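Local coordinates for aminopeptidase N family protein (Idiomarina loihiensis L2TR, PDB 4FGM), which is probably a zinc-dependent aminopeptidase of the M61 family, removing residues from the amino ends of peptides, at residues H12-N17 against Q86-D91; D5-D10 against A129-P134. All blocks are in the same frame, centred on the assembly; numbering follows the deposited sequence.

Interaction 1: H12-N17 against Q86-D91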
ATOM      1  N   HIS A  12       4.952  27.136  10.230  1.00 40.47           N
ATOM      2  CA  HIS A  12       5.533  27.601   8.974  1.00 43.67           C
ATOM      3  C   HIS A  12       6.888  26.956   8.693  1.00 45.52           C
ATOM      4  O   HIS A  12       7.278  26.798   7.529  1.00 39.91           O
ATOM      5  CB  HIS A  12       5.666  29.125   8.977  1.00 41.32           C
ATOM      6  CG  HIS A  12       4.352  29.841   8.973  1.00 50.30           C
ATOM      7  ND1 HIS A  12       4.252  31.216   8.924  1.00 52.98           N
ATOM      8  CD2 HIS A  12       3.082  29.374   9.018  1.00 50.96           C
ATOM      9  CE1 HIS A  12       2.978  31.562   8.940  1.00 48.38           C
ATOM     10  NE2 HIS A  12       2.246  30.462   8.997  1.00 46.60           N
ATOM     11  N   GLY A  13       7.601  26.588   9.760  1.00 37.62           N
ATOM     12  CA  GLY A  13       8.891  25.944   9.604  1.00 32.57           C
ATOM     13  C   GLY A  13       8.786  24.420   9.522  1.00 37.14           C
ATOM     14  O   GLY A  13       9.784  23.733   9.288  1.00 37.00           O
ATOM     15  N   HIS A  14       7.581  23.883   9.713  1.00 35.29           N
ATOM     16  CA  HIS A  14       7.361  22.437   9.658  1.00 37.21           C
ATOM     17  C   HIS A  14       8.231  21.723  10.699  1.00 38.75           C
ATOM     18  O   HIS A  14       8.908  20.743  10.397  1.00 37.81           O
ATOM     19  CB  HIS A  14       7.702  21.901   8.260  1.00 32.89           C
ATOM     20  CG  HIS A  14       7.270  22.806   7.147  1.00 44.22           C
ATOM     21  ND1 HIS A  14       5.977  23.262   7.016  1.00 43.30           N
ATOM     22  CD2 HIS A  14       7.973  23.366   6.135  1.00 39.72           C
ATOM     23  CE1 HIS A  14       5.901  24.068   5.972  1.00 36.33           C
ATOM     24  NE2 HIS A  14       7.097  24.149   5.422  1.00 39.79           N
ATOM     25  N   LEU A  15       8.202  22.210  11.932  1.00 40.68           N
ATOM     26  CA  LEU A  15       9.009  21.622  12.984  1.00 40.61           C
ATOM     27  C   LEU A  15       8.236  21.227  14.227  1.00 41.28           C
ATOM     28  O   LEU A  15       7.447  22.007  14.758  1.00 41.58           O
ATOM     29  CB  LEU A  15      10.118  22.599  13.388  1.00 41.80           C
ATOM     30  CG  LEU A  15      11.201  22.923  12.351  1.00 38.99           C
ATOM     31  CD1 LEU A  15      11.936  24.188  12.754  1.00 37.07           C
ATOM     32  CD2 LEU A  15      12.159  21.749  12.237  1.00 37.13           C
ATOM     33  N   PHE A  16       8.460  20.002  14.687  1.00 41.59           N
ATOM     34  CA  PHE A  16       7.834  19.532  15.911  1.00 38.49           C
ATOM     35  C   PHE A  16       8.934  19.635  16.970  1.00 34.84           C
ATOM     36  O   PHE A  16      10.109  19.414  16.659  1.00 38.15           O
ATOM     37  CB  PHE A  16       7.434  18.054  15.821  1.00 34.50           C
ATOM     38  CG  PHE A  16       6.204  17.772  15.005  1.00 36.79           C
ATOM     39  CD1 PHE A  16       6.302  17.456  13.654  1.00 33.63           C
ATOM     40  CD2 PHE A  16       4.947  17.747  15.609  1.00 36.62           C
ATOM     41  CE1 PHE A  16       5.158  17.100  12.910  1.00 34.61           C
ATOM     42  CE2 PHE A  16       3.807  17.397  14.885  1.00 36.49           C
ATOM     43  CZ  PHE A  16       3.915  17.072  13.524  1.00 32.43           C
ATOM     44  N   ASN A  17       8.578  19.995  18.200  1.00 33.76           N
ATOM     45  CA  ASN A  17       9.565  20.015  19.275  1.00 32.81           C
ATOM     46  C   ASN A  17       9.312  18.703  19.980  1.00 41.05           C
ATOM     47  O   ASN A  17       8.159  18.330  20.200  1.00 46.31           O
ATOM     48  CB  ASN A  17       9.330  21.151  20.273  1.00 30.89           C
ATOM     49  CG  ASN A  17      10.155  22.379  19.961  1.00 44.94           C
ATOM     50  OD1 ASN A  17      10.897  22.416  18.972  1.00 50.13           O
ATOM     51  ND2 ASN A  17      10.032  23.397  20.807  1.00 47.46           N
ATOM     52  N   GLN A  86      14.278  18.760  17.734  1.00 39.22           N
ATOM     53  CA  GLN A  86      13.213  19.181  16.836  1.00 41.09           C
ATOM     54  C   GLN A  86      13.175  18.176  15.699  1.00 43.63           C
ATOM     55  O   GLN A  86      14.162  17.481  15.436  1.00 35.63           O
ATOM     56  CB  GLN A  86      13.499  20.558  16.249  1.00 42.46           C
ATOM     57  CG  GLN A  86      13.518  21.678  17.249  1.00 42.66           C
ATOM     58  CD  GLN A  86      13.444  23.021  16.571  1.00 46.43           C
ATOM     59  OE1 GLN A  86      14.303  23.368  15.768  1.00 44.38           O
ATOM     60  NE2 GLN A  86      12.406  23.784  16.884  1.00 46.26           N
ATOM     61  N   VAL A  87      12.038  18.101  15.025  1.00 36.19           N
ATOM     62  CA  VAL A  87      11.905  17.191  13.905  1.00 38.52           C
ATOM     63  C   VAL A  87      11.312  17.938  12.710  1.00 44.18           C
ATOM     64  O   VAL A  87      10.274  18.604  12.839  1.00 34.94           O
ATOM     65  CB  VAL A  87      11.002  16.001  14.273  1.00 42.41           C
ATOM     66  CG1 VAL A  87      10.899  15.048  13.100  1.00 29.92           C
ATOM     67  CG2 VAL A  87      11.566  15.287  15.486  1.00 36.84           C
ATOM     68  N   TYR A  88      11.983  17.838  11.560  1.00 40.30           N
ATOM     69  CA  TYR A  88      11.519  18.493  10.335  1.00 34.99           C
ATOM     70  C   TYR A  88      10.490  17.581   9.679  1.00 37.69           C
ATOM     71  O   TYR A  88      10.807  16.452   9.319  1.00 42.13           O
ATOM     72  CB  TYR A  88      12.680  18.730   9.372  1.00 35.64           C
ATOM     73  CG  TYR A  88      12.266  19.445   8.105  1.00 37.20           C
ATOM     74  CD1 TYR A  88      11.874  20.784   8.131  1.00 39.84           C
ATOM     75  CD2 TYR A  88      12.272  18.782   6.876  1.00 29.25           C
ATOM     76  CE1 TYR A  88      11.502  21.448   6.962  1.00 37.56           C
ATOM     77  CE2 TYR A  88      11.902  19.438   5.702  1.00 36.78           C
ATOM     78  CZ  TYR A  88      11.521  20.773   5.752  1.00 39.34           C
ATOM     79  OH  TYR A  88      11.196  21.434   4.591  1.00 40.47           O
ATOM     80  N   ALA A  89       9.269  18.074   9.512  1.00 38.87           N
ATOM     81  CA  ALA A  89       8.195  17.276   8.939  1.00 28.91           C
ATOM     82  C   ALA A  89       7.578  17.890   7.689  1.00 40.27           C
ATOM     83  O   ALA A  89       6.586  18.616   7.773  1.00 36.23           O
ATOM     84  CB  ALA A  89       7.109  17.052   9.989  1.00 31.57           C
ATOM     85  N   TRP A  90       8.152  17.575   6.532  1.00 43.76           N
ATOM     86  CA  TRP A  90       7.652  18.092   5.268  1.00 38.95           C
ATOM     87  C   TRP A  90       7.565  17.004   4.194  1.00 41.29           C
ATOM     88  O   TRP A  90       8.020  17.190   3.064  1.00 46.97           O
ATOM     89  CB  TRP A  90       8.543  19.233   4.775  1.00 32.94           C
ATOM     90  CG  TRP A  90       7.868  20.117   3.776  1.00 36.31           C
ATOM     91  CD1 TRP A  90       8.370  20.531   2.579  1.00 44.03           C
ATOM     92  CD2 TRP A  90       6.564  20.694   3.887  1.00 42.24           C
ATOM     93  NE1 TRP A  90       7.456  21.328   1.931  1.00 44.63           N
ATOM     94  CE2 TRP A  90       6.337  21.444   2.712  1.00 38.85           C
ATOM     95  CE3 TRP A  90       5.558  20.641   4.862  1.00 38.46           C
ATOM     96  CZ2 TRP A  90       5.156  22.147   2.491  1.00 39.12           C
ATOM     97  CZ3 TRP A  90       4.385  21.337   4.644  1.00 38.63           C
ATOM     98  CH2 TRP A  90       4.190  22.080   3.460  1.00 40.91           C
ATOM     99  N   ASP A  91       6.983  15.867   4.559  1.00 36.25           N
ATOM    100  CA  ASP A  91       6.813  14.762   3.628  1.00 42.61           C
ATOM    101  C   ASP A  91       5.368  14.317   3.620  1.00 39.63           C
ATOM    102  O   ASP A  91       4.931  13.621   4.527  1.00 40.58           O
ATOM    103  CB  ASP A  91       7.692  13.573   4.007  1.00 47.57           C
ATOM    104  CG  ASP A  91       7.368  12.331   3.182  1.00 58.40           C
ATOM    105  OD1 ASP A  91       7.355  12.416   1.932  1.00 63.26           O
ATOM    106  OD2 ASP A  91       7.123  11.268   3.784  1.00 57.50           O
TER
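His14 and Trp90 meet ring to ring where two antiparallel strands begin to part. The imidazole lies over the six-membered ring of the indole in a face-to-face stack, the centroids 3.7 Å apart and the planes tilted by only 13°. CE1 and ND1 of His14 sit above the CZ3-CE3 side of Trp90, and the other face of the imidazole receives His12 O toward its rim. Trp90 reaches the stack with CG anti to its backbone N (chi1 -160°). The imidazole is held in rotation as well, since His14 ND1 bonds to Leu99 O.

Away from the stack the contact becomes regular sheet. Phe16 and Val87 form a hydrogen-bonded pair, with Phe16 N to Val87 O at 2.9 Å and Val87 N to Phe16 O at 2.8 Å; Ala89 N to His14 O, 2.8 Å, adds a further backbone bond just past the last bridge. Phe16 and Val87 share one face of the sheet, and there the Phe16 ring turns its edge to Ala89, whose CB lies in the ring plane, 3.5 Å from Phe16 CE1. On the other face, CD2 of Leu15 comes to the edge of the Tyr88 ring. Beyond it Asn17 and Gln86 run side by side, joined by a fairly straight bond of 2.9 Å from Gln86 NE2 to Asn17 OD1, although their amide planes stand 49° apart.

Strand 15-22 is thus held between strand 81-91 and strand 2-10, where His14 and Leu15 face Asp10 in a G1 beta bulge, while Leu111 of helix 108-111 packs on Phe16 and Val87.

Interaction 2: D5-D10 against A129-P134; sequences DITPID and APPEAP
Around Pro8 and Pro130, whose CA atoms lie 4.9 Å apart, the end of strand 2-10 runs nearly parallel to the loop segment 129-132, their directions 12° apart. The two proline rings cross, CB of Pro8 meeting CB of Pro130 at 3.6 Å, and Pro130 CB also touches the Pro8 carbonyl oxygen. An alanine in place of Pro8 keeps CB but lacks CG and CD, which would probably open a gap beside the Pro130 ring and leave the turn freer to flex.

The polar side is bridged by water. Glu132 extends beyond CG and brings OE2 within 3.0 Å of Ile9 O, two acceptors, close but not hydrogen-bonded; OE2 instead takes the N-H of Leu11. One water bonds Glu132 N, at 3.2 Å, and lies between Pro8 O and Glu132 OE2. A second donates to Asp10 OD1, which also accepts the N-H of Gly13, and to Glu132 OE1, 2.8 and 2.6 Å away, and probably eases the repulsion between the two carboxylates.

An inverse gamma turn centred on Pro8 thus packs against a type I beta turn from Pro130 to Ala133, where strand 2-10 and its parallel neighbour 123-127 run out, in the M61 N-terminal domain.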
ATOM      1  N   ASP A   5       7.260  14.046  25.058  1.00 39.57           N
ATOM      2  CA  ASP A   5       6.459  15.263  24.956  1.00 46.58           C
ATOM      3  C   ASP A   5       6.603  15.807  23.548  1.00 46.57           C
ATOM      4  O   ASP A   5       7.717  16.087  23.098  1.00 47.16           O
ATOM      5  CB  ASP A   5       6.914  16.326  25.954  1.00 40.42           C
ATOM      6  CG  ASP A   5       6.309  16.127  27.314  1.00 42.60           C
ATOM      7  OD1 ASP A   5       6.932  15.427  28.143  1.00 45.55           O
ATOM      8  OD2 ASP A   5       5.198  16.656  27.545  1.00 46.16           O
ATOM      9  N   ILE A   6       5.480  15.943  22.849  1.00 41.94           N
ATOM     10  CA  ILE A   6       5.507  16.457  21.485  1.00 39.81           C
ATOM     11  C   ILE A   6       4.657  17.702  21.314  1.00 38.12           C
ATOM     12  O   ILE A   6       3.512  17.776  21.791  1.00 38.13           O
ATOM     13  CB  ILE A   6       5.014  15.403  20.467  1.00 39.64           C
ATOM     14  CG1 ILE A   6       5.923  14.174  20.493  1.00 46.01           C
ATOM     15  CG2 ILE A   6       5.008  15.999  19.075  1.00 28.62           C
ATOM     16  CD1 ILE A   6       5.398  13.013  19.663  1.00 45.85           C
ATOM     17  N   THR A   7       5.223  18.682  20.623  1.00 36.74           N
ATOM     18  CA  THR A   7       4.509  19.918  20.365  1.00 40.44           C
ATOM     19  C   THR A   7       4.754  20.372  18.934  1.00 40.33           C
ATOM     20  O   THR A   7       5.898  20.429  18.487  1.00 38.84           O
ATOM     21  CB  THR A   7       4.972  21.051  21.333  1.00 43.38           C
ATOM     22  OG1 THR A   7       4.789  20.631  22.691  1.00 45.91           O
ATOM     23  CG2 THR A   7       4.177  22.324  21.094  1.00 32.56           C
ATOM     24  N   PRO A   8       3.681  20.656  18.183  1.00 43.04           N
ATOM     25  CA  PRO A   8       3.839  21.120  16.799  1.00 41.80           C
ATOM     26  C   PRO A   8       4.186  22.593  17.006  1.00 44.52           C
ATOM     27  O   PRO A   8       3.335  23.465  16.850  1.00 44.83           O
ATOM     28  CB  PRO A   8       2.438  20.948  16.209  1.00 39.56           C
ATOM     29  CG  PRO A   8       1.802  19.912  17.081  1.00 36.71           C
ATOM     30  CD  PRO A   8       2.281  20.297  18.453  1.00 39.38           C
ATOM     31  N   ILE A   9       5.436  22.859  17.366  1.00 40.49           N
ATOM     32  CA  ILE A   9       5.879  24.208  17.692  1.00 41.84           C
ATOM     33  C   ILE A   9       6.007  25.250  16.589  1.00 44.94           C
ATOM     34  O   ILE A   9       5.768  26.433  16.829  1.00 45.77           O
ATOM     35  CB  ILE A   9       7.232  24.153  18.471  1.00 36.42           C
ATOM     36  CG1 ILE A   9       7.438  25.448  19.254  1.00 43.33           C
ATOM     37  CG2 ILE A   9       8.396  23.923  17.507  1.00 32.78           C
ATOM     38  CD1 ILE A   9       6.489  25.597  20.432  1.00 41.49           C
ATOM     39  N   ASP A  10       6.389  24.832  15.389  1.00 43.09           N
ATOM     40  CA  ASP A  10       6.577  25.777  14.300  1.00 39.46           C
ATOM     41  C   ASP A  10       5.863  25.327  13.032  1.00 40.32           C
ATOM     42  O   ASP A  10       6.398  24.541  12.245  1.00 43.87           O
ATOM     43  CB  ASP A  10       8.075  25.942  14.025  1.00 41.48           C
ATOM     44  CG  ASP A  10       8.380  27.149  13.143  1.00 43.55           C
ATOM     45  OD1 ASP A  10       7.473  27.581  12.393  1.00 46.37           O
ATOM     46  OD2 ASP A  10       9.526  27.651  13.195  1.00 42.52           O
ATOM     47  N   ALA A 129      -0.957  21.135  22.375  1.00 46.95           N
ATOM     48  CA  ALA A 129      -1.554  21.895  21.281  1.00 44.03           C
ATOM     49  C   ALA A 129      -0.538  22.852  20.683  1.00 44.92           C
ATOM     50  O   ALA A 129       0.327  23.380  21.379  1.00 39.26           O
ATOM     51  CB  ALA A 129      -2.763  22.685  21.776  1.00 38.82           C
ATOM     52  N   PRO A 130      -0.607  23.065  19.368  1.00 43.31           N
ATOM     53  CA  PRO A 130       0.358  23.995  18.789  1.00 42.70           C
ATOM     54  C   PRO A 130      -0.121  25.414  19.108  1.00 41.60           C
ATOM     55  O   PRO A 130      -1.272  25.765  18.843  1.00 43.46           O
ATOM     56  CB  PRO A 130       0.301  23.663  17.300  1.00 44.37           C
ATOM     57  CG  PRO A 130      -1.100  23.199  17.111  1.00 38.37           C
ATOM     58  CD  PRO A 130      -1.355  22.344  18.322  1.00 34.40           C
ATOM     59  N   PRO A 131       0.749  26.244  19.696  1.00 42.78           N
ATOM     60  CA  PRO A 131       0.366  27.617  20.036  1.00 44.16           C
ATOM     61  C   PRO A 131      -0.292  28.353  18.876  1.00 43.28           C
ATOM     62  O   PRO A 131      -1.187  29.178  19.074  1.00 44.24           O
ATOM     63  CB  PRO A 131       1.694  28.252  20.442  1.00 42.19           C
ATOM     64  CG  PRO A 131       2.430  27.108  21.043  1.00 46.17           C
ATOM     65  CD  PRO A 131       2.153  25.990  20.057  1.00 39.12           C
ATOM     66  N   GLU A 132       0.147  28.045  17.662  1.00 42.30           N
ATOM     67  CA  GLU A 132      -0.376  28.705  16.472  1.00 44.66           C
ATOM     68  C   GLU A 132      -1.685  28.127  15.964  1.00 44.35           C
ATOM     69  O   GLU A 132      -2.283  28.687  15.043  1.00 45.57           O
ATOM     70  CB  GLU A 132       0.657  28.647  15.350  1.00 43.56           C
ATOM     71  CG  GLU A 132       2.031  29.168  15.747  1.00 49.46           C
ATOM     72  CD  GLU A 132       3.115  28.778  14.749  1.00 59.00           C
ATOM     73  OE1 GLU A 132       3.212  29.410  13.676  1.00 60.58           O
ATOM     74  OE2 GLU A 132       3.868  27.824  15.037  1.00 58.62           O
ATOM     75  N   ALA A 133      -2.131  27.017  16.558  1.00 37.58           N
ATOM     76  CA  ALA A 133      -3.370  26.363  16.131  1.00 39.25           C
ATOM     77  C   ALA A 133      -4.007  25.577  17.263  1.00 45.32           C
ATOM     78  O   ALA A 133      -4.225  24.369  17.151  1.00 44.77           O
ATOM     79  CB  ALA A 133      -3.088  25.427  14.949  1.00 41.91           C
ATOM     80  N   PRO A 134      -4.343  26.259  18.365  1.00 42.37           N
ATOM     81  CA  PRO A 134      -4.955  25.573  19.506  1.00 39.58           C
ATOM     82  C   PRO A 134      -6.326  24.938  19.270  1.00 40.07           C
ATOM     83  O   PRO A 134      -6.686  23.994  19.966  1.00 42.72           O
ATOM     84  CB  PRO A 134      -4.968  26.657  20.588  1.00 38.39           C
ATOM     85  CG  PRO A 134      -5.112  27.914  19.800  1.00 40.07           C
ATOM     86  CD  PRO A 134      -4.192  27.703  18.627  1.00 42.32           C
TER
HETATM   87  O   HOH W   1       2.429  26.159  16.473  1.00 40.21           O
HETATM   88  O   HOH W   2       5.254  29.214  12.152  1.00 43.60           O

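Strand 2-10 is what joins the two contacts: interaction 2 packs a loop against its end, and its next neighbour, strand 15-22, enters interaction 1. The join is direct, Asn17 N probably bonding to Thr7 O and Leu15 N to Asp10 O, while CG2 of Ile9 packs on Asn17 OD1. Interaction 1 buries about twice the surface, with Phe16, Val87 and Ala89 in the core; in interaction 2 Pro8 and Pro130 are buried but Pro131 and Glu132 exposed. One relies on a sheet ladder and an aromatic stack, the other on proline contacts and bridging water. Each lies away from the zinc site, illustrating how regular pairing gives way to turns where the strands end.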